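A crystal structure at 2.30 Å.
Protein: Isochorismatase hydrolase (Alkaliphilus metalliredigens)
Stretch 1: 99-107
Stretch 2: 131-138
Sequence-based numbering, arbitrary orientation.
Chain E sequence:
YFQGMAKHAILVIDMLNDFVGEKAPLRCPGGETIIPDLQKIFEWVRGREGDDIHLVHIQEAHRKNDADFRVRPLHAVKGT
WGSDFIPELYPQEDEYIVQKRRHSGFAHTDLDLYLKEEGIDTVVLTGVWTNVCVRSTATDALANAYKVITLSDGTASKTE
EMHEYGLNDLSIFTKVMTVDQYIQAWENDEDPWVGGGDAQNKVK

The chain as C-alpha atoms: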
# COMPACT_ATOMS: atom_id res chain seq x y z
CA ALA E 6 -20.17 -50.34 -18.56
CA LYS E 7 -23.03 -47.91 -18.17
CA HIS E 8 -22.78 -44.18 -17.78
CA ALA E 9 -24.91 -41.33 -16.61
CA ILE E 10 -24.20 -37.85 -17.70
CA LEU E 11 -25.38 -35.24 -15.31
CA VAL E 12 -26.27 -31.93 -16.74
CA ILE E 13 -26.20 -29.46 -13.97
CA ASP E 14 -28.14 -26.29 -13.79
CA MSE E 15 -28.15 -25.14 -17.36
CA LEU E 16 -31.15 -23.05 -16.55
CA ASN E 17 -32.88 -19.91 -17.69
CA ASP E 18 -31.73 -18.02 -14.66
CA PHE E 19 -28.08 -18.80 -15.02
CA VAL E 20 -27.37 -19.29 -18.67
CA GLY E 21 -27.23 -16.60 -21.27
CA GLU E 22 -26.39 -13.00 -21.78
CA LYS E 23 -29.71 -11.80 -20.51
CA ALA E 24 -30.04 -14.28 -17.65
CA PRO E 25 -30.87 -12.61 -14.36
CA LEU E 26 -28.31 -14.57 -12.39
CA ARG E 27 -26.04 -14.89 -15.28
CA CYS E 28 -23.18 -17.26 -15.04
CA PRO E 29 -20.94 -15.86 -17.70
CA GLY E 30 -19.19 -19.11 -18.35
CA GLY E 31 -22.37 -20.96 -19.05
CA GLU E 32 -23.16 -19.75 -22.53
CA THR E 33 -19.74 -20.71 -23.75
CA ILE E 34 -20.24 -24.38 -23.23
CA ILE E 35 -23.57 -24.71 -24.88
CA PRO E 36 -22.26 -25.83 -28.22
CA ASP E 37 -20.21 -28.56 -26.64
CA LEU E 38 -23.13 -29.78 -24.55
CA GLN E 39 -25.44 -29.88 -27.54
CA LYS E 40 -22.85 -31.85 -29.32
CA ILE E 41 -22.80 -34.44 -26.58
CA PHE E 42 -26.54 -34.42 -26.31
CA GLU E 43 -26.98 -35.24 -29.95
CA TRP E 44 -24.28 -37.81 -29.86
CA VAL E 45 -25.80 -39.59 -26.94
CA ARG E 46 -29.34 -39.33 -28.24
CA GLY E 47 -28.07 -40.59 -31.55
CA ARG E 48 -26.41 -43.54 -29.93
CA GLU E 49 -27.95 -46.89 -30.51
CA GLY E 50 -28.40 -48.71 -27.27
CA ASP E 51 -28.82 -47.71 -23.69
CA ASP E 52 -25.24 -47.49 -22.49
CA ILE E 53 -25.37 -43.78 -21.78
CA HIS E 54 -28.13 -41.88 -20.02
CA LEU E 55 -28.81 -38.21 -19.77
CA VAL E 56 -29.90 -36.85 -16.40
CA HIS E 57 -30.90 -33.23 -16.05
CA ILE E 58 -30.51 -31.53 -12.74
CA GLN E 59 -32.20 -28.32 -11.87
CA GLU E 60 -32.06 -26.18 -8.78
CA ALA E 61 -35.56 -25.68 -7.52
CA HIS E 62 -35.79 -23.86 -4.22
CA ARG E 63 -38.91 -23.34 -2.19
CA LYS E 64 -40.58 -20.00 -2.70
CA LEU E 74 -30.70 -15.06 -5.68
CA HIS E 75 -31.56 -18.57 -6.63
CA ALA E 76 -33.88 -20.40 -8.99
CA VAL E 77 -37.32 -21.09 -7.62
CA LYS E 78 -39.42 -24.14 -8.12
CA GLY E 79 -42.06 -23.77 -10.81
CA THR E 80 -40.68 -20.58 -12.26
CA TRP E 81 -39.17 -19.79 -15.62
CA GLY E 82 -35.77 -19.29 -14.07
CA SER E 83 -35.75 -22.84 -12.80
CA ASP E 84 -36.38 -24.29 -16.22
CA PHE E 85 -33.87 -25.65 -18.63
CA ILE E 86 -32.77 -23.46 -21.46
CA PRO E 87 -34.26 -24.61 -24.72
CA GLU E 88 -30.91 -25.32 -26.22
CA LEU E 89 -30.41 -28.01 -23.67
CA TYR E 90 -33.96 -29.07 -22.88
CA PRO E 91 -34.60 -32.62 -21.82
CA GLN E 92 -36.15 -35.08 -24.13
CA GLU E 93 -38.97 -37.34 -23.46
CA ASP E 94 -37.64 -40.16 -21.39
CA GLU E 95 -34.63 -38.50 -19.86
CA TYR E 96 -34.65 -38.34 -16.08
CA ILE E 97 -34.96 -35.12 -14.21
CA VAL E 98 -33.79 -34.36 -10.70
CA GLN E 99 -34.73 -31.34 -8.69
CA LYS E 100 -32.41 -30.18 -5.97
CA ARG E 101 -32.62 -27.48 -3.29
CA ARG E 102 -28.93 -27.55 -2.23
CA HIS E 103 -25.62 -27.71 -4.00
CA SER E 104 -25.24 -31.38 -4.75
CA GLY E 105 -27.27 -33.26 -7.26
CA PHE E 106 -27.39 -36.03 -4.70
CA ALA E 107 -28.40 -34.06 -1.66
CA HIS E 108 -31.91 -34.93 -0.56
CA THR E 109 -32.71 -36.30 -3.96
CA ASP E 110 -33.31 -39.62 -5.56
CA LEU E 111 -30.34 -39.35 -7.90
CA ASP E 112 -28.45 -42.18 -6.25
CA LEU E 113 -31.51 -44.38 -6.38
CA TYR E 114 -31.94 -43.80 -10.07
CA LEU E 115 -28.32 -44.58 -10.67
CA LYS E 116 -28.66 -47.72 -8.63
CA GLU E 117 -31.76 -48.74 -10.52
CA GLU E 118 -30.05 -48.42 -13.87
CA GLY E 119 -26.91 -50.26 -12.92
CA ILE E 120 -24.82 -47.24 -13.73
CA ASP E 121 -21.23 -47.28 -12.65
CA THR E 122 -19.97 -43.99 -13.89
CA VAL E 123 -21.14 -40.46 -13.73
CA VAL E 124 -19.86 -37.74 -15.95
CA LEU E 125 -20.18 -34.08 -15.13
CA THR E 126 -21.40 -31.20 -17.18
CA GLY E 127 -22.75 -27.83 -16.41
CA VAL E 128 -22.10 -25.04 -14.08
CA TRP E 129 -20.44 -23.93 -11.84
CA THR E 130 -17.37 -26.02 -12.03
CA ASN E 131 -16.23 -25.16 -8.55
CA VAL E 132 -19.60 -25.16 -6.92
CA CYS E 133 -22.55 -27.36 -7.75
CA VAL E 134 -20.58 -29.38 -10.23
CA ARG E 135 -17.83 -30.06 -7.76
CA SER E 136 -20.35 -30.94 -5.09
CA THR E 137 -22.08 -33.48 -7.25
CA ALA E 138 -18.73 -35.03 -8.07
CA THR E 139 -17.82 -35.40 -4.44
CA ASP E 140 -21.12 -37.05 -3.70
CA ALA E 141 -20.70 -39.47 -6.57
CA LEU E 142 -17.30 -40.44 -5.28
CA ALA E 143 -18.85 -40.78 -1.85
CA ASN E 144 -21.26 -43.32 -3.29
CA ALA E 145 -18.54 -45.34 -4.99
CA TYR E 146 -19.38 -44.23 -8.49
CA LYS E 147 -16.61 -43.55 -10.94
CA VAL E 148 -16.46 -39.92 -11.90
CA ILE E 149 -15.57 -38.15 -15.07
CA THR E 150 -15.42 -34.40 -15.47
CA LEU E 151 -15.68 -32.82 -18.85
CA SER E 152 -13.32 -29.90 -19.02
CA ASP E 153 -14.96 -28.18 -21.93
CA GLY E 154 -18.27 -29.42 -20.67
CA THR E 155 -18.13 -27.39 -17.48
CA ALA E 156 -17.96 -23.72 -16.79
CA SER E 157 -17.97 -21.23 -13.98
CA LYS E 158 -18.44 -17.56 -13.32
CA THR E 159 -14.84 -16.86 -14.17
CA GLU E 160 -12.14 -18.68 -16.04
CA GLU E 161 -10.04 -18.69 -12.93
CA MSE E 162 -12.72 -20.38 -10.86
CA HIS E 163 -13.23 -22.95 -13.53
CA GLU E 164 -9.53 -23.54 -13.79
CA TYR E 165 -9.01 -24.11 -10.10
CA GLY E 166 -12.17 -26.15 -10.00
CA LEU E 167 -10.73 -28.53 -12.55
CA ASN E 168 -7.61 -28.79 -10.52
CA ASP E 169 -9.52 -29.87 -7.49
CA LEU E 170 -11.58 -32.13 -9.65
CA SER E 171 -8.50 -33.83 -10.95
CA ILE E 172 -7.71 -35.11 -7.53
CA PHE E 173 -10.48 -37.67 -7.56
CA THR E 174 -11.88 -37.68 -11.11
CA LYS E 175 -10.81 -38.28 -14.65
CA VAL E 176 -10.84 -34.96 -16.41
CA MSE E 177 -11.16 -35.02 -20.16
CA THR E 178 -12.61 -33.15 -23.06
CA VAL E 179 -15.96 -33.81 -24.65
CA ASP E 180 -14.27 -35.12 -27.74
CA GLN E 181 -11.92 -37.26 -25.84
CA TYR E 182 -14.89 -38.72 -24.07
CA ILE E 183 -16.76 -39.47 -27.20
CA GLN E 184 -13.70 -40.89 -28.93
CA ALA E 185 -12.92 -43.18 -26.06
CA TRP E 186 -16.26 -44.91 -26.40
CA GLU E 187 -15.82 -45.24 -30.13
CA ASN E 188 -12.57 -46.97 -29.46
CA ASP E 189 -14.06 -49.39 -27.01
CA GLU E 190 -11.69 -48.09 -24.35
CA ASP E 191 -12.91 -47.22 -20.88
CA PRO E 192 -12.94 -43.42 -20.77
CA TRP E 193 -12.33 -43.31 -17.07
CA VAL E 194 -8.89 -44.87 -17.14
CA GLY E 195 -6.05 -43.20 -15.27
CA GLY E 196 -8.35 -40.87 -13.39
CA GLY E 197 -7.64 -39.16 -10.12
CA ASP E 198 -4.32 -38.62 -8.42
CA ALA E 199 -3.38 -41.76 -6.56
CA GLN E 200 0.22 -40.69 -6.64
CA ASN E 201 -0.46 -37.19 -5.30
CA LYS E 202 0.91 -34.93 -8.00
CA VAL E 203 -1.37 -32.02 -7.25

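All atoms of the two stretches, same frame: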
# COMPACT_ATOMS: atom_id res chain seq x y z
N GLN E 99 -34.67 -32.66 -9.27
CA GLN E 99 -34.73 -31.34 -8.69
C GLN E 99 -34.07 -31.30 -7.34
O GLN E 99 -34.34 -32.10 -6.50
CB GLN E 99 -36.15 -30.89 -8.58
CG GLN E 99 -36.85 -30.94 -9.87
CD GLN E 99 -38.20 -31.54 -9.77
OE1 GLN E 99 -39.18 -30.83 -9.77
NE2 GLN E 99 -38.27 -32.84 -9.68
N LYS E 100 -33.21 -30.32 -7.16
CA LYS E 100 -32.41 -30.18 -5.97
C LYS E 100 -32.59 -28.80 -5.37
O LYS E 100 -32.80 -27.87 -6.07
CB LYS E 100 -30.95 -30.44 -6.30
CG LYS E 100 -30.32 -29.41 -7.14
CD LYS E 100 -28.88 -29.63 -7.29
CE LYS E 100 -28.29 -28.71 -8.29
NZ LYS E 100 -27.87 -27.39 -7.81
N ARG E 101 -32.56 -28.73 -4.05
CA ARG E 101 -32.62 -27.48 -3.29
C ARG E 101 -31.30 -27.05 -2.64
O ARG E 101 -31.27 -26.06 -1.97
CB ARG E 101 -33.70 -27.56 -2.22
CG ARG E 101 -35.07 -27.91 -2.70
CD ARG E 101 -36.04 -28.30 -1.59
NE ARG E 101 -35.91 -27.42 -0.46
CZ ARG E 101 -36.27 -27.69 0.77
NH1 ARG E 101 -36.81 -28.84 1.07
NH2 ARG E 101 -36.06 -26.81 1.70
N ARG E 102 -30.24 -27.81 -2.82
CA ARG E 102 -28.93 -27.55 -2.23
C ARG E 102 -27.88 -27.78 -3.29
O ARG E 102 -28.20 -27.99 -4.42
CB ARG E 102 -28.65 -28.39 -0.99
CG ARG E 102 -29.44 -28.02 0.24
CD ARG E 102 -29.14 -26.64 0.72
NE ARG E 102 -29.91 -26.28 1.89
CZ ARG E 102 -31.10 -25.74 1.85
NH1 ARG E 102 -31.68 -25.48 0.71
NH2 ARG E 102 -31.71 -25.47 2.97
N HIS E 103 -26.62 -27.68 -2.96
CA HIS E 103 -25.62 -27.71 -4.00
C HIS E 103 -25.51 -28.98 -4.80
O HIS E 103 -25.51 -28.96 -5.98
CB HIS E 103 -24.26 -27.38 -3.41
CG HIS E 103 -24.13 -25.96 -2.97
ND1 HIS E 103 -23.14 -25.55 -2.12
CD2 HIS E 103 -24.85 -24.87 -3.26
CE1 HIS E 103 -23.27 -24.26 -1.90
NE2 HIS E 103 -24.29 -23.82 -2.58
N SER E 104 -25.40 -30.10 -4.12
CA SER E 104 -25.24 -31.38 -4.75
C SER E 104 -26.49 -31.88 -5.44
O SER E 104 -27.58 -31.73 -4.98
CB SER E 104 -24.80 -32.39 -3.72
OG SER E 104 -24.35 -33.56 -4.28
N GLY E 105 -26.26 -32.53 -6.56
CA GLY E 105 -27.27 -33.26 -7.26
C GLY E 105 -27.80 -34.39 -6.41
O GLY E 105 -28.90 -34.75 -6.56
N PHE E 106 -26.99 -34.94 -5.55
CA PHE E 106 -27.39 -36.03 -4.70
C PHE E 106 -28.08 -35.63 -3.41
O PHE E 106 -28.63 -36.45 -2.77
CB PHE E 106 -26.17 -36.85 -4.33
CG PHE E 106 -25.59 -37.63 -5.44
CD1 PHE E 106 -25.92 -38.93 -5.62
CD2 PHE E 106 -24.65 -37.08 -6.28
CE1 PHE E 106 -25.38 -39.64 -6.60
CE2 PHE E 106 -24.12 -37.80 -7.26
CZ PHE E 106 -24.47 -39.08 -7.43
N ALA E 107 -28.02 -34.39 -3.01
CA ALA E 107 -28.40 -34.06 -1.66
C ALA E 107 -29.90 -33.94 -1.54
O ALA E 107 -30.50 -33.10 -2.13
CB ALA E 107 -27.73 -32.81 -1.24
N ASN E 131 -16.74 -25.11 -9.90
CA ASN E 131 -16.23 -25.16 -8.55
C ASN E 131 -17.29 -25.21 -7.49
O ASN E 131 -16.98 -25.30 -6.35
CB ASN E 131 -15.24 -24.03 -8.31
CG ASN E 131 -15.83 -22.70 -8.54
OD1 ASN E 131 -15.70 -21.82 -7.72
ND2 ASN E 131 -16.51 -22.54 -9.63
N VAL E 132 -18.54 -25.12 -7.88
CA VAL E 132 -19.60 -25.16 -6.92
C VAL E 132 -20.46 -26.39 -7.02
O VAL E 132 -20.10 -27.41 -6.54
CB VAL E 132 -20.45 -23.94 -7.02
CG1 VAL E 132 -21.46 -23.92 -5.93
CG2 VAL E 132 -19.59 -22.74 -6.95
N CYS E 133 -21.60 -26.26 -7.65
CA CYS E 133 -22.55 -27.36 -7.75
C CYS E 133 -22.00 -28.55 -8.51
O CYS E 133 -22.24 -29.66 -8.16
CB CYS E 133 -23.90 -26.91 -8.28
SG CYS E 133 -24.81 -25.85 -7.22
N VAL E 134 -21.22 -28.31 -9.55
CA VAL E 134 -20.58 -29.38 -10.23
C VAL E 134 -19.60 -30.13 -9.35
O VAL E 134 -19.61 -31.33 -9.30
CB VAL E 134 -19.84 -28.87 -11.45
CG1 VAL E 134 -19.00 -29.91 -12.02
CG2 VAL E 134 -20.77 -28.41 -12.45
N ARG E 135 -18.77 -29.42 -8.63
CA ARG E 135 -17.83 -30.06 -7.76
C ARG E 135 -18.52 -30.83 -6.66
O ARG E 135 -18.06 -31.88 -6.29
CB ARG E 135 -16.83 -29.06 -7.19
CG ARG E 135 -16.67 -29.11 -5.71
CD ARG E 135 -15.70 -30.13 -5.28
NE ARG E 135 -14.41 -29.53 -5.05
CZ ARG E 135 -13.54 -29.93 -4.15
NH1 ARG E 135 -13.77 -30.94 -3.35
NH2 ARG E 135 -12.40 -29.29 -4.06
N SER E 136 -19.60 -30.30 -6.14
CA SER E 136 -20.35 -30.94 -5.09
C SER E 136 -20.94 -32.26 -5.50
O SER E 136 -20.92 -33.20 -4.77
CB SER E 136 -21.48 -30.05 -4.65
OG SER E 136 -21.02 -29.06 -3.81
N THR E 137 -21.51 -32.29 -6.69
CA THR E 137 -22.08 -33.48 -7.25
C THR E 137 -21.03 -34.54 -7.49
O THR E 137 -21.27 -35.68 -7.25
CB THR E 137 -22.86 -33.16 -8.49
OG1 THR E 137 -23.70 -32.06 -8.22
CG2 THR E 137 -23.71 -34.27 -8.84
N ALA E 138 -19.85 -34.14 -7.93
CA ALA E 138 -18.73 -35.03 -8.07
C ALA E 138 -18.27 -35.65 -6.78
O ALA E 138 -17.96 -36.79 -6.75
CB ALA E 138 -17.60 -34.33 -8.72

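The loop at 103-106 packs against the N-terminal part of the helix that follows Val132. The two segments bury 352 Å² between them, both sides summed. The backbones come closest at Ser104 and Thr137, whose CA atoms are 4.5 Å apart. His103 and Cys133 follow, with CA atoms 4.9 Å apart. His103, Thr137 and Cys133 contribute most of the covered surface.

Thr137 accepts a clear hydrogen bond from the loop. Gly105 N donates to Thr137 OG1 at 3.1 Å, with an N-H...acceptor angle of 161°. Thr137 OG1 in turn donates to Cys133 O, one turn earlier in the helix, at 2.8 Å. The m rotamer of Thr137 allows both bonds at once. Its proton goes back to the helix, and its oxygen remains free to accept from the loop amide. Threonine also supplies a methyl group: Thr137 CG2 is 3.9 Å from Phe106 CE2. The ring atom Phe106 CE2 lies nearer still to Thr137 O, at 3.6 Å. The CA-to-CB bond of Phe106 points sideways, but the long side chain brings its ring up to the helix. Both residues are buried.

Gly105 suits this tight approach. A CB in the ideal position would sit 3.1 Å from Thr137 CG2, too near for comfortable packing. Without a side chain, the loop can bring its amide up to the threonine hydroxyl.

His103 covers the most surface of any residue here, although it remains exposed overall. Its CA-to-CB bond points toward the helix, and its chi1 is m. Val132, at the N-cap position, places CG1 over one face of the imidazole. Val132 CG1 is 4.3 Å from the centroid of the His103 ring and 3° off the ring normal, a CH-pi contact centred over the ring face. A flat ring offers a broad surface to such a methyl. His103 CB also rests 3.7 Å from Ser136 OG. The small Ser136 side chain points toward the loop and packs against it, and Ser136 OG makes a weak hydrogen bond back to Val132 O at 3.3 Å.

Cys133 is buried, with its sulfur near both His103 and Lys100. Cys133 SG lies 3.4 Å from His103 O and 3.5 Å from Lys100 NZ. It also approaches the imidazole obliquely, with Cys133 SG 4.8 Å from the centroid of the His103 ring. Lys100 reaches this site from the end of its strand through an extended chain, with chi2 and chi3 both t. Its amine makes weak hydrogen bonds to the loop: Lys100 NZ is 3.4 Å from His103 O and 3.5 Å from Arg102 O. Further bonding elsewhere in the structure helps satisfy the buried amine.

Ser104 completes the contact at the closest pair of backbones. Ser104 OG is 3.7 Å from Thr137 CA and 3.5 Å from Ser136 O. Within the loop, Ser104 OG accepts a hydrogen bond from Phe106 N at 3.2 Å. A short polar side chain fits here because it can brace the turn while lying against the helix.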